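Local coordinates for protein putative methylthioribose-1-phosphate isomerase (PDB 1T5O) that probably interconverts 5-methylthioribose 1-phosphate and 5-methylthioribulose 1-phosphate, an isomerase step of methionine biosynthesis, at residues A53-I58 against E123-E128. Residues are numbered along the deposited sequence; the frame is centred on the assembly and turned at random.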
ATOM      1  N   ALA A  53     -17.553  18.440  16.715  1.00 30.74           N
ATOM      2  CA  ALA A  53     -16.509  19.425  16.997  1.00 32.35           C
ATOM      3  C   ALA A  53     -17.049  20.832  16.710  1.00 32.31           C
ATOM      4  O   ALA A  53     -16.838  21.768  17.491  1.00 32.86           O
ATOM      5  CB  ALA A  53     -15.270  19.160  16.141  1.00 33.42           C
ATOM      6  N   GLY A  54     -17.740  20.974  15.579  1.00 32.20           N
ATOM      7  CA  GLY A  54     -18.319  22.254  15.220  1.00 31.05           C
ATOM      8  C   GLY A  54     -19.290  22.758  16.279  1.00 31.18           C
ATOM      9  O   GLY A  54     -19.223  23.920  16.677  1.00 30.95           O
ATOM     10  N   ALA A  55     -20.189  21.886  16.734  1.00 29.82           N
ATOM     11  CA  ALA A  55     -21.184  22.247  17.752  1.00 30.98           C
ATOM     12  C   ALA A  55     -20.567  22.525  19.117  1.00 30.41           C
ATOM     13  O   ALA A  55     -20.920  23.502  19.769  1.00 29.56           O
ATOM     14  CB  ALA A  55     -22.241  21.147  17.878  1.00 31.10           C
ATOM     15  N   TYR A  56     -19.664  21.661  19.569  1.00 30.58           N
ATOM     16  CA  TYR A  56     -19.035  21.891  20.866  1.00 31.42           C
ATOM     17  C   TYR A  56     -18.190  23.151  20.762  1.00 34.57           C
ATOM     18  O   TYR A  56     -17.953  23.829  21.763  1.00 34.03           O
ATOM     19  CB  TYR A  56     -18.147  20.716  21.276  1.00 28.52           C
ATOM     20  CG  TYR A  56     -18.914  19.513  21.781  1.00 26.35           C
ATOM     21  CD1 TYR A  56     -19.877  19.642  22.786  1.00 26.35           C
ATOM     22  CD2 TYR A  56     -18.639  18.240  21.297  1.00 27.62           C
ATOM     23  CE1 TYR A  56     -20.543  18.518  23.299  1.00 27.46           C
ATOM     24  CE2 TYR A  56     -19.288  17.114  21.798  1.00 26.31           C
ATOM     25  CZ  TYR A  56     -20.233  17.253  22.793  1.00 27.53           C
ATOM     26  OH  TYR A  56     -20.864  16.132  23.280  1.00 28.62           O
ATOM     27  N   GLY A  57     -17.742  23.452  19.540  1.00 35.77           N
ATOM     28  CA  GLY A  57     -16.932  24.639  19.323  1.00 37.97           C
ATOM     29  C   GLY A  57     -17.685  25.881  19.764  1.00 39.68           C
ATOM     30  O   GLY A  57     -17.123  26.742  20.437  1.00 40.66           O
ATOM     31  N   ILE A  58     -18.961  25.961  19.378  1.00 39.74           N
ATOM     32  CA  ILE A  58     -19.836  27.084  19.720  1.00 39.42           C
ATOM     33  C   ILE A  58     -20.093  27.117  21.229  1.00 40.07           C
ATOM     34  O   ILE A  58     -20.122  28.190  21.829  1.00 40.03           O
ATOM     35  CB  ILE A  58     -21.197  26.980  18.955  1.00 39.79           C
ATOM     36  CG1 ILE A  58     -20.955  27.007  17.437  1.00 37.68           C
ATOM     37  CG2 ILE A  58     -22.163  28.080  19.406  1.00 38.15           C
ATOM     38  CD1 ILE A  58     -20.117  28.196  16.919  1.00 38.56           C
ATOM     39  N   GLU A 123     -24.612  18.680  22.619  1.00 31.77           N
ATOM     40  CA  GLU A 123     -24.736  17.365  23.251  1.00 33.53           C
ATOM     41  C   GLU A 123     -25.802  16.511  22.578  1.00 32.68           C
ATOM     42  O   GLU A 123     -25.662  15.292  22.487  1.00 33.67           O
ATOM     43  CB  GLU A 123     -25.046  17.504  24.740  1.00 36.03           C
ATOM     44  CG  GLU A 123     -23.942  18.212  25.484  1.00 40.82           C
ATOM     45  CD  GLU A 123     -23.992  17.979  26.974  1.00 44.24           C
ATOM     46  OE1 GLU A 123     -24.979  18.399  27.613  1.00 45.56           O
ATOM     47  OE2 GLU A 123     -23.036  17.369  27.501  1.00 47.68           O
ATOM     48  N   LYS A 124     -26.860  17.155  22.104  1.00 31.99           N
ATOM     49  CA  LYS A 124     -27.936  16.447  21.424  1.00 31.87           C
ATOM     50  C   LYS A 124     -27.435  15.896  20.082  1.00 29.99           C
ATOM     51  O   LYS A 124     -27.735  14.759  19.720  1.00 29.44           O
ATOM     52  CB  LYS A 124     -29.117  17.393  21.190  1.00 35.07           C
ATOM     53  CG  LYS A 124     -30.247  16.825  20.320  1.00 38.09           C
ATOM     54  CD  LYS A 124     -31.185  17.960  19.917  1.00 42.67           C
ATOM     55  CE  LYS A 124     -32.366  17.498  19.062  1.00 45.46           C
ATOM     56  NZ  LYS A 124     -33.120  18.708  18.582  1.00 48.51           N
ATOM     57  N   LEU A 125     -26.671  16.701  19.354  1.00 28.40           N
ATOM     58  CA  LEU A 125     -26.144  16.273  18.074  1.00 28.30           C
ATOM     59  C   LEU A 125     -25.189  15.093  18.239  1.00 28.13           C
ATOM     60  O   LEU A 125     -25.200  14.177  17.421  1.00 27.23           O
ATOM     61  CB  LEU A 125     -25.420  17.418  17.362  1.00 29.82           C
ATOM     62  CG  LEU A 125     -26.274  18.611  16.921  1.00 31.07           C
ATOM     63  CD1 LEU A 125     -25.375  19.655  16.262  1.00 31.69           C
ATOM     64  CD2 LEU A 125     -27.364  18.158  15.952  1.00 32.41           C
ATOM     65  N   ALA A 126     -24.372  15.113  19.292  1.00 26.23           N
ATOM     66  CA  ALA A 126     -23.422  14.021  19.525  1.00 27.29           C
ATOM     67  C   ALA A 126     -24.177  12.741  19.900  1.00 26.61           C
ATOM     68  O   ALA A 126     -23.832  11.657  19.450  1.00 27.06           O
ATOM     69  CB  ALA A 126     -22.424  14.392  20.630  1.00 26.16           C
ATOM     70  N   GLU A 127     -25.213  12.888  20.721  1.00 26.78           N
ATOM     71  CA  GLU A 127     -26.040  11.771  21.166  1.00 25.64           C
ATOM     72  C   GLU A 127     -26.770  11.138  19.979  1.00 25.75           C
ATOM     73  O   GLU A 127     -26.943   9.914  19.906  1.00 24.11           O
ATOM     74  CB  GLU A 127     -27.077  12.283  22.168  1.00 29.02           C
ATOM     75  CG  GLU A 127     -28.075  11.252  22.614  1.00 31.84           C
ATOM     76  CD  GLU A 127     -27.439  10.166  23.456  1.00 35.16           C
ATOM     77  OE1 GLU A 127     -26.247  10.300  23.820  1.00 37.18           O
ATOM     78  OE2 GLU A 127     -28.135   9.179  23.757  1.00 36.25           O
ATOM     79  N   GLU A 128     -27.251  11.988  19.076  1.00 24.55           N
ATOM     80  CA  GLU A 128     -27.943  11.502  17.893  1.00 25.61           C
ATOM     81  C   GLU A 128     -26.992  10.729  16.986  1.00 24.83           C
ATOM     82  O   GLU A 128     -27.400   9.767  16.355  1.00 23.39           O
ATOM     83  CB  GLU A 128     -28.561  12.664  17.137  1.00 27.79           C
ATOM     84  CG  GLU A 128     -29.648  13.350  17.942  1.00 29.83           C
ATOM     85  CD  GLU A 128     -30.281  14.488  17.171  1.00 33.70           C
ATOM     86  OE1 GLU A 128     -29.566  15.153  16.392  1.00 30.74           O
ATOM     87  OE2 GLU A 128     -31.494  14.712  17.361  1.00 35.80           O
TER
HETATM   88  O   HOH W   1     -21.168  14.894  26.210  1.00 36.50           O
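A chi1 of -77° turns the Y56 ring away from its own carbonyl and swings it out from helix 47-61 until the phenol end reaches helix 111-141. E123 has the same kind of first torsion, and its chain then runs on extended past CG, crossing the tyrosine side chain at about a right angle. The CG methylene of E123 meets the ring at its edge, near the ring plane, 4.1 Å from Y56 CE1. Beyond the ring, Y56 OH lies 3.5 Å from A126 CB, a methyl placed obliquely to the ring. One residue earlier on each helix, A55 CB touches L125 CD1 at 3.8 Å, a plain methyl-to-methyl contact. The two segments run antiparallel, at 161°, with their axes 9.3 Å apart at closest approach; small alanines on both sides suit that spacing. Their helices pack in the N-terminal helical region, ahead of the parallel sheet strands and away from the substrate site. W8 of strand 6-8 touches both Y56 and E123, while A101 of helix 92-105 packs on A55. A water bonds to Y56 OH at 3.2 Å and donates a weak bond to E123 OE2 at 3.4 Å. Between these segments the touching is by van der Waals contact of methyls, a methylene and a phenol, and the polar link from phenol to carboxylate is indirect and probably adds little.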